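Local coordinates for conserved membrane protein (Chlamydia abortus, PDB 6GZU), which is a secreted Chlamydia effector that combines deubiquitinating and acetyltransferase activities and induces Golgi fragmentation, at residues F15-D19 / D200-I206; R144-V148 / Y215-D220; I162-N167 / I188-V192. All coordinates share one frame; numbering follows the deposited sequence.

All three contacts assemble the CE-clan domain, an open mixed sheet with helices packed around it. Contacts 1 and 2 use the two ends of helix 204-217, their centres about 23 Å apart; contact 1 contains C204, which with H134 and D151 has a geometry consistent with a catalytic triad. Contact 3 lies across the sheet, where helix 159-174 packs on strand 188-191. Contacts 2 and 3, with centres about 14 Å apart, touch directly because strands 146-150 and 188-191 are neighbours: V147 N lies 2.8 Å from I188 O. None of the three includes a ligand of the zinc ion.

Contact 1 (F15-D19 / D200-I206); sequences FSSWD and DSTSCGI
I206 and W18 form the tight part of this contact, where the N-terminal segment 15-19 lies against the start of helix 204-217. That helix begins with C204, as expected for a CE-clan cysteine enzyme, and C204 is probably the nucleophile, its side chain lying beside H134. The CG1 methylene of I206 sits over one face of the indole, 3.6 Å from the centroid of the W18 five-membered ring and only 10° off its normal, a well-centred CH-pi contact. With its CG1 anti to the carbonyl carbon (chi1 -58°) and the chain then extended, I206 carries CD1 onward past the indole, and the methyl ends 3.5 Å from S16 O. G205 O comes obliquely to within 3.9 Å of W18 CE3, and L239 of helix 228-241 touches the same tryptophan.

On the more exposed side, F15 and T202 touch only sparsely. F15 reaches I206 CD1 through CB alone, 4.0 Å away, while the edge of its ring, at CD2, lies 4.0 Å from D200 OD2, the ring and carboxylate planes 62° apart; the ring rests on helix 228-241. One close approach falls here: S17 CB comes within 3.1 Å of T202 O, while S17 OG, set between the backbone N and the carbonyl carbon, is turned away from that oxygen. Water bridges the remaining separation between W18 N, T202 O, G205 N and I206 N. Its two modelled positions are too close together to be filled at once and are probably alternatives. The loop leading into the helix is braced from within by an Asx motif: D200 OD1 accepts from T202 N, from S203 N at 2.9 Å and from S203 OG at 2.7 Å, the hydroxyl arriving on the syn side of the carboxylate.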
loop_
_atom_site.group_PDB
_atom_site.type_symbol
_atom_site.label_atom_id
_atom_site.label_comp_id
_atom_site.label_asym_id
_atom_site.label_seq_id
_atom_site.Cartn_x
_atom_site.Cartn_y
_atom_site.Cartn_z
ATOM N N PHE A 15 -13.352 -13.597 12.347
ATOM C CA PHE A 15 -12.113 -13.382 11.577
ATOM C C PHE A 15 -10.950 -13.016 12.452
ATOM O O PHE A 15 -10.987 -11.977 13.130
ATOM C CB PHE A 15 -12.290 -12.241 10.566
ATOM C CG PHE A 15 -13.414 -12.463 9.642
ATOM C CD1 PHE A 15 -13.400 -13.535 8.785
ATOM C CD2 PHE A 15 -14.527 -11.654 9.673
ATOM C CE1 PHE A 15 -14.457 -13.776 7.947
ATOM C CE2 PHE A 15 -15.590 -11.898 8.825
ATOM C CZ PHE A 15 -15.555 -12.957 7.973
ATOM N N SER A 16 -9.909 -13.840 12.431
ATOM C CA SER A 16 -8.634 -13.421 12.997
ATOM C C SER A 16 -8.120 -12.279 12.097
ATOM O O SER A 16 -8.071 -12.417 10.879
ATOM C CB SER A 16 -7.658 -14.606 13.028
ATOM O OG SER A 16 -8.293 -15.787 13.536
ATOM N N SER A 17 -7.786 -11.143 12.712
ATOM C CA SER A 17 -7.235 -9.972 12.035
ATOM C C SER A 17 -5.947 -10.331 11.317
ATOM O O SER A 17 -5.295 -11.362 11.601
ATOM C CB SER A 17 -6.886 -8.932 13.080
ATOM O OG SER A 17 -6.003 -9.531 14.004
ATOM N N TRP A 18 -5.573 -9.462 10.396
ATOM C CA TRP A 18 -4.334 -9.616 9.651
ATOM C C TRP A 18 -3.424 -8.475 10.089
ATOM O O TRP A 18 -3.855 -7.314 10.107
ATOM C CB TRP A 18 -4.618 -9.549 8.143
ATOM C CG TRP A 18 -5.053 -10.856 7.538
ATOM C CD1 TRP A 18 -5.540 -11.946 8.204
ATOM C CD2 TRP A 18 -5.035 -11.203 6.145
ATOM N NE1 TRP A 18 -5.819 -12.959 7.297
ATOM C CE2 TRP A 18 -5.531 -12.517 6.028
ATOM C CE3 TRP A 18 -4.668 -10.505 4.979
ATOM C CZ2 TRP A 18 -5.646 -13.171 4.801
ATOM C CZ3 TRP A 18 -4.778 -11.152 3.754
ATOM C CH2 TRP A 18 -5.271 -12.477 3.673
ATOM N N ASP A 19 -2.205 -8.821 10.502
ATOM C CA ASP A 19 -1.190 -7.856 10.942
ATOM C C ASP A 19 -0.320 -7.506 9.712
ATOM O O ASP A 19 -0.598 -7.953 8.594
ATOM C CB ASP A 19 -0.347 -8.416 12.136
ATOM C CG ASP A 19 0.460 -9.724 11.784
ATOM O OD1 ASP A 19 0.602 -10.083 10.595
ATOM O OD2 ASP A 19 0.979 -10.431 12.700
ATOM N N ASP A 200 -16.497 -4.827 11.933
ATOM C CA ASP A 200 -15.920 -5.193 13.211
ATOM C C ASP A 200 -14.712 -4.310 13.472
ATOM O O ASP A 200 -14.465 -3.341 12.756
ATOM C CB ASP A 200 -15.540 -6.672 13.184
ATOM C CG ASP A 200 -14.652 -7.009 12.021
ATOM O OD1 ASP A 200 -13.714 -6.219 11.759
ATOM O OD2 ASP A 200 -14.896 -8.057 11.361
ATOM N N SER A 201 -13.933 -4.631 14.486
ATOM C CA SER A 201 -12.873 -3.707 14.863
ATOM C C SER A 201 -11.524 -4.172 14.323
ATOM O O SER A 201 -10.499 -3.505 14.522
ATOM C CB SER A 201 -12.825 -3.571 16.383
ATOM O OG SER A 201 -13.111 -4.820 16.989
ATOM N N THR A 202 -11.527 -5.307 13.630
ATOM C CA THR A 202 -10.289 -6.057 13.441
ATOM C C THR A 202 -9.963 -6.516 12.011
ATOM O O THR A 202 -8.827 -6.924 11.748
ATOM C CB THR A 202 -10.275 -7.305 14.358
ATOM O OG1 THR A 202 -11.319 -8.205 13.966
ATOM C CG2 THR A 202 -10.482 -6.912 15.831
ATOM N N SER A 203 -10.941 -6.462 11.099
ATOM C CA SER A 203 -10.798 -7.025 9.735
ATOM C C SER A 203 -10.266 -6.100 8.655
ATOM O O SER A 203 -10.252 -6.481 7.470
ATOM C CB SER A 203 -12.112 -7.555 9.206
ATOM O OG SER A 203 -13.090 -6.533 9.181
ATOM N N CYS A 204 -9.827 -4.894 9.016
ATOM C CA CYS A 204 -9.334 -3.939 8.007
ATOM C C CYS A 204 -8.259 -4.503 7.109
ATOM O O CYS A 204 -8.257 -4.172 5.892
ATOM C CB CYS A 204 -8.808 -2.681 8.702
ATOM S SG CYS A 204 -7.705 -3.071 10.092
ATOM N N GLY A 205 -7.317 -5.280 7.671
ATOM C CA GLY A 205 -6.212 -5.823 6.874
ATOM C C GLY A 205 -6.689 -6.828 5.837
ATOM O O GLY A 205 -6.124 -6.926 4.739
ATOM N N ILE A 206 -7.739 -7.568 6.167
ATOM C CA ILE A 206 -8.299 -8.544 5.232
ATOM C C ILE A 206 -9.039 -7.783 4.137
ATOM O O ILE A 206 -8.853 -8.066 2.939
ATOM C CB ILE A 206 -9.258 -9.470 5.946
ATOM C CG1 ILE A 206 -8.520 -10.169 7.095
ATOM C CG2 ILE A 206 -9.839 -10.482 4.964
ATOM C CD1 ILE A 206 -9.429 -10.968 8.027
HETATM O O HOH W 1 -6.546 -6.518 10.273
HETATM O O HOH W 2 -7.846 -7.929 9.368
#

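Contact 2 (R144-V148 / Y215-D220); sequences RREVV and YLDNPD
E146 and Y215 approach from opposite directions: the phenol hydroxyl donates to the carboxylate, with Y215 OH 2.6 Å from E146 OE2 on the anti lone pair, the side away from OE1. The carboxylate oxygen lies at the edge of the tyrosine ring, near its plane, and V148 CG2 packs against Y215 CE2 at 4.1 Å. Alongside, the R144 guanidinium lies with one face against P219, whose CG is 3.5 Å from NH1. R144 NH2 bonds to D220 OD1 at 3.0 Å, a bent bond (130° at the hydrogen) in which the arginine comes in from above the carboxylate plane.

The arginine is held by a residue two further along the same segment. R144 NE donates to E146 OE1 at 3.1 Å: the bend at chi3 (65°) brings NE to the carboxylate, which sits at the edge of the guanidinium, while NE meets OE1 from above the carboxylate plane. R144, E146 and D220 thus form one salt-bridge network. Two waters extend it. One accepts from R144 NH2 and donates both to E146 OE2 and, at 2.6 Å, to P219 O; the other accepts from R144 NH1 and donates to D220 OD2.

In the fold, this is where the C-terminal end of helix 204-217 packs onto the central mixed sheet, at the start of strand 146-150; V147, pointing the other way, packs against helix 159-174. The strand enters through a G1 beta bulge, R145 and E146 both facing N141.

Further out, N141 ND2 donates to Y215 OH, and K190 on the adjacent strand 188-191 pairs with E146 OE1, a second positive charge that probably keeps the glutamate ionised. On the helix side an Asx turn shapes the chain beyond the last turn, with N218 OD1 accepting from D220 N at 3.0 Å.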
loop_
_atom_site.group_PDB
_atom_site.type_symbol
_atom_site.label_atom_id
_atom_site.label_comp_id
_atom_site.label_asym_id
_atom_site.label_seq_id
_atom_site.Cartn_x
_atom_site.Cartn_y
_atom_site.Cartn_z
ATOM N N ARG A 144 -2.382 4.576 -15.005
ATOM C CA ARG A 144 -3.669 5.273 -14.938
ATOM C C ARG A 144 -3.544 6.678 -14.355
ATOM O O ARG A 144 -4.529 7.443 -14.352
ATOM C CB ARG A 144 -4.711 4.446 -14.150
ATOM C CG ARG A 144 -5.201 3.244 -14.953
ATOM C CD ARG A 144 -5.995 2.296 -14.117
ATOM N NE ARG A 144 -7.238 2.881 -13.640
ATOM C CZ ARG A 144 -8.422 2.779 -14.254
ATOM N NH1 ARG A 144 -8.536 2.167 -15.422
ATOM N NH2 ARG A 144 -9.502 3.295 -13.686
ATOM N N ARG A 145 -2.335 7.037 -13.918
ATOM C CA ARG A 145 -2.052 8.363 -13.301
ATOM C C ARG A 145 -3.058 8.618 -12.180
ATOM O O ARG A 145 -3.785 9.656 -12.150
ATOM C CB ARG A 145 -2.052 9.502 -14.315
ATOM C CG ARG A 145 -1.020 9.274 -15.389
ATOM C CD ARG A 145 -0.963 10.521 -16.320
ATOM N NE ARG A 145 -0.157 11.605 -15.798
ATOM C CZ ARG A 145 -0.632 12.734 -15.299
ATOM N NH1 ARG A 145 -1.941 12.899 -15.076
ATOM N NH2 ARG A 145 0.232 13.693 -14.939
ATOM N N GLU A 146 -3.104 7.675 -11.239
ATOM C CA GLU A 146 -4.036 7.807 -10.133
ATOM C C GLU A 146 -3.386 7.389 -8.840
ATOM O O GLU A 146 -2.502 6.504 -8.807
ATOM C CB GLU A 146 -5.320 6.988 -10.391
ATOM C CG GLU A 146 -5.129 5.484 -10.436
ATOM C CD GLU A 146 -6.373 4.688 -10.902
ATOM O OE1 GLU A 146 -7.238 5.267 -11.585
ATOM O OE2 GLU A 146 -6.534 3.476 -10.555
ATOM N N VAL A 147 -3.877 8.001 -7.770
ATOM C CA VAL A 147 -3.572 7.599 -6.394
ATOM C C VAL A 147 -4.878 7.161 -5.781
ATOM O O VAL A 147 -5.808 7.962 -5.632
ATOM C CB VAL A 147 -2.926 8.786 -5.592
ATOM C CG1 VAL A 147 -2.594 8.355 -4.138
ATOM C CG2 VAL A 147 -1.691 9.347 -6.306
ATOM N N VAL A 148 -4.977 5.858 -5.504
ATOM C CA VAL A 148 -6.181 5.293 -4.926
ATOM C C VAL A 148 -6.003 5.049 -3.431
ATOM O O VAL A 148 -5.017 4.447 -3.008
ATOM C CB VAL A 148 -6.526 3.942 -5.634
ATOM C CG1 VAL A 148 -7.756 3.255 -4.969
ATOM C CG2 VAL A 148 -6.784 4.241 -7.121
ATOM N N TYR A 215 -8.778 -5.158 -7.416
ATOM C CA TYR A 215 -8.305 -3.974 -8.153
ATOM C C TYR A 215 -7.330 -4.369 -9.237
ATOM O O TYR A 215 -7.351 -3.778 -10.329
ATOM C CB TYR A 215 -7.658 -2.955 -7.193
ATOM C CG TYR A 215 -6.993 -1.777 -7.850
ATOM C CD1 TYR A 215 -5.669 -1.849 -8.250
ATOM C CD2 TYR A 215 -7.677 -0.573 -8.047
ATOM C CE1 TYR A 215 -5.046 -0.769 -8.856
ATOM C CE2 TYR A 215 -7.060 0.494 -8.673
ATOM C CZ TYR A 215 -5.746 0.387 -9.082
ATOM O OH TYR A 215 -5.088 1.445 -9.681
ATOM N N LEU A 216 -6.440 -5.315 -8.938
ATOM C CA LEU A 216 -5.405 -5.677 -9.907
ATOM C C LEU A 216 -5.993 -6.412 -11.129
ATOM O O LEU A 216 -5.379 -6.437 -12.213
ATOM C CB LEU A 216 -4.288 -6.525 -9.231
ATOM C CG LEU A 216 -3.403 -5.708 -8.258
ATOM C CD1 LEU A 216 -2.497 -6.638 -7.468
ATOM C CD2 LEU A 216 -2.537 -4.660 -9.017
ATOM N N ASP A 217 -7.165 -7.032 -10.959
ATOM C CA ASP A 217 -7.884 -7.604 -12.105
ATOM C C ASP A 217 -8.792 -6.600 -12.819
ATOM O O ASP A 217 -9.069 -6.738 -14.001
ATOM C CB ASP A 217 -8.691 -8.837 -11.690
ATOM C CG ASP A 217 -7.793 -10.048 -11.414
ATOM O OD1 ASP A 217 -6.703 -10.150 -12.015
ATOM O OD2 ASP A 217 -8.167 -10.885 -10.592
ATOM N N ASN A 218 -9.224 -5.589 -12.087
ATOM C CA ASN A 218 -10.115 -4.553 -12.629
ATOM C C ASN A 218 -9.954 -3.274 -11.823
ATOM O O ASN A 218 -10.478 -3.163 -10.732
ATOM C CB ASN A 218 -11.574 -5.024 -12.542
ATOM C CG ASN A 218 -12.565 -3.931 -12.900
ATOM O OD1 ASN A 218 -12.211 -2.881 -13.468
ATOM N ND2 ASN A 218 -13.832 -4.174 -12.554
ATOM N N PRO A 219 -9.192 -2.303 -12.330
ATOM C CA PRO A 219 -8.922 -1.117 -11.497
ATOM C C PRO A 219 -10.128 -0.240 -11.256
ATOM O O PRO A 219 -10.048 0.653 -10.416
ATOM C CB PRO A 219 -7.883 -0.332 -12.297
ATOM C CG PRO A 219 -8.070 -0.843 -13.695
ATOM C CD PRO A 219 -8.427 -2.293 -13.577
ATOM N N ASP A 220 -11.226 -0.493 -11.952
ATOM C CA ASP A 220 -12.504 0.176 -11.617
ATOM C C ASP A 220 -13.328 -0.529 -10.543
ATOM O O ASP A 220 -14.448 -0.110 -10.240
ATOM C CB ASP A 220 -13.354 0.387 -12.861
ATOM C CG ASP A 220 -12.699 1.327 -13.833
ATOM O OD1 ASP A 220 -12.313 2.437 -13.411
ATOM O OD2 ASP A 220 -12.519 0.928 -15.000
HETATM O O HOH W 3 -9.343 3.162 -10.644
HETATM O O HOH W 4 -11.099 2.429 -16.367
#

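Contact 3 (I162-N167 / I188-V192); sequences IDPALN and IVKKV
K191 NZ donates to D163 OD1 at 2.8 Å, on the syn lone pair of the carboxylate, and this salt bridge ties the last residue of strand 188-191 to helix 159-174. Both belong to a beta-alpha-beta crossover, in which the helix connects the parallel neighbours 146-150 and 188-191 and runs back over the sheet; the axis of segment 162-167 passes 9.6 Å from that of 188-191, their directions 143° apart.

The lysine crosses the aspartate at about a right angle. Its aliphatic chain is extended as far as CD, and the turn at chi3 (76°) then brings the ammonium round to OD1. On the way it passes L166, with K191 CG 4.0 Å from L166 CD1. K191 NZ finishes 3.8 Å from the methyl I162 CG2. Apolar cover thus flanks the charged pair on its inner side, and F149 of strand 146-150 lies against I162, L166 and K191 alike.

Two residues earlier on the strand, V189 points the same way as K191 and packs against the helix. Its CG1 branch takes the leucine side chain, 3.8 Å from L166 CD1, and its CG2 branch lies 3.8 Å from the carbonyl oxygen L166 O.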
loop_
_atom_site.group_PDB
_atom_site.type_symbol
_atom_site.label_atom_id
_atom_site.label_comp_id
_atom_site.label_asym_id
_atom_site.label_seq_id
_atom_site.Cartn_x
_atom_site.Cartn_y
_atom_site.Cartn_z
ATOM N N ILE A 162 -4.746 12.626 6.083
ATOM C CA ILE A 162 -4.566 11.784 4.906
ATOM C C ILE A 162 -4.588 12.593 3.626
ATOM O O ILE A 162 -3.786 12.326 2.729
ATOM C CB ILE A 162 -5.575 10.565 4.830
ATOM C CG1 ILE A 162 -5.204 9.606 3.689
ATOM C CG2 ILE A 162 -7.048 11.025 4.698
ATOM C CD1 ILE A 162 -3.814 9.035 3.797
ATOM N N ASP A 163 -5.451 13.605 3.533
ATOM C CA ASP A 163 -5.564 14.313 2.239
ATOM C C ASP A 163 -4.277 15.039 1.788
ATOM O O ASP A 163 -3.965 14.982 0.601
ATOM C CB ASP A 163 -6.775 15.277 2.186
ATOM C CG ASP A 163 -8.101 14.547 2.164
ATOM O OD1 ASP A 163 -8.098 13.299 2.113
ATOM O OD2 ASP A 163 -9.158 15.212 2.210
ATOM N N PRO A 164 -3.540 15.709 2.710
ATOM C CA PRO A 164 -2.341 16.403 2.194
ATOM C C PRO A 164 -1.374 15.394 1.638
ATOM O O PRO A 164 -0.723 15.642 0.596
ATOM C CB PRO A 164 -1.754 17.039 3.434
ATOM C CG PRO A 164 -2.937 17.327 4.271
ATOM C CD PRO A 164 -3.872 16.153 4.082
ATOM N N ALA A 165 -1.268 14.229 2.272
ATOM C CA ALA A 165 -0.350 13.204 1.777
ATOM C C ALA A 165 -0.777 12.692 0.372
ATOM O O ALA A 165 0.048 12.619 -0.563
ATOM C CB ALA A 165 -0.220 12.046 2.817
ATOM N N LEU A 166 -2.064 12.352 0.196
ATOM C CA LEU A 166 -2.530 11.840 -1.099
ATOM C C LEU A 166 -2.294 12.885 -2.171
ATOM O O LEU A 166 -1.871 12.553 -3.283
ATOM C CB LEU A 166 -4.018 11.479 -1.046
ATOM C CG LEU A 166 -4.369 10.358 -0.038
ATOM C CD1 LEU A 166 -5.877 10.202 -0.079
ATOM C CD2 LEU A 166 -3.660 9.044 -0.344
ATOM N N ASN A 167 -2.597 14.146 -1.865
ATOM C CA ASN A 167 -2.582 15.194 -2.889
ATOM C C ASN A 167 -1.183 15.644 -3.172
ATOM O O ASN A 167 -0.876 16.031 -4.319
ATOM C CB ASN A 167 -3.530 16.342 -2.497
ATOM C CG ASN A 167 -4.943 15.933 -2.632
ATOM O OD1 ASN A 167 -5.610 15.493 -1.632
ATOM N ND2 ASN A 167 -5.439 15.991 -3.841
ATOM N N ILE A 188 -5.000 11.820 -10.523
ATOM C CA ILE A 188 -6.297 11.894 -9.837
ATOM C C ILE A 188 -6.236 11.143 -8.522
ATOM O O ILE A 188 -5.617 10.081 -8.468
ATOM C CB ILE A 188 -7.407 11.356 -10.740
ATOM C CG1 ILE A 188 -8.765 11.569 -10.108
ATOM C CG2 ILE A 188 -7.191 9.858 -11.058
ATOM C CD1 ILE A 188 -9.891 11.281 -11.056
ATOM N N VAL A 189 -6.815 11.701 -7.461
ATOM C CA VAL A 189 -6.959 11.017 -6.177
ATOM C C VAL A 189 -8.355 10.431 -6.082
ATOM O O VAL A 189 -9.374 11.135 -6.212
ATOM C CB VAL A 189 -6.704 12.001 -4.987
ATOM C CG1 VAL A 189 -6.966 11.294 -3.600
ATOM C CG2 VAL A 189 -5.273 12.572 -5.058
ATOM N N LYS A 190 -8.427 9.140 -5.772
ATOM C CA LYS A 190 -9.711 8.452 -5.630
ATOM C C LYS A 190 -9.786 7.808 -4.228
ATOM O O LYS A 190 -9.077 6.842 -3.953
ATOM C CB LYS A 190 -9.833 7.320 -6.685
ATOM C CG LYS A 190 -9.800 7.804 -8.147
ATOM C CD LYS A 190 -9.892 6.638 -9.141
ATOM C CE LYS A 190 -10.035 7.178 -10.563
ATOM N NZ LYS A 190 -9.972 6.083 -11.614
ATOM N N LYS A 191 -10.611 8.360 -3.345
ATOM C CA LYS A 191 -10.839 7.757 -2.038
ATOM C C LYS A 191 -12.095 6.907 -2.265
ATOM O O LYS A 191 -13.234 7.392 -2.180
ATOM C CB LYS A 191 -11.044 8.858 -0.991
ATOM C CG LYS A 191 -9.749 9.749 -0.851
ATOM C CD LYS A 191 -9.931 10.848 0.217
ATOM C CE LYS A 191 -9.851 10.328 1.668
ATOM N NZ LYS A 191 -10.169 11.419 2.653
ATOM N N VAL A 192 -11.897 5.605 -2.521
ATOM C CA VAL A 192 -12.927 4.819 -3.204
ATOM C C VAL A 192 -14.075 4.360 -2.317
ATOM O O VAL A 192 -15.175 4.118 -2.825
ATOM C CB VAL A 192 -12.337 3.585 -3.918
ATOM C CG1 VAL A 192 -11.478 4.081 -5.106
ATOM C CG2 VAL A 192 -11.539 2.709 -2.945
#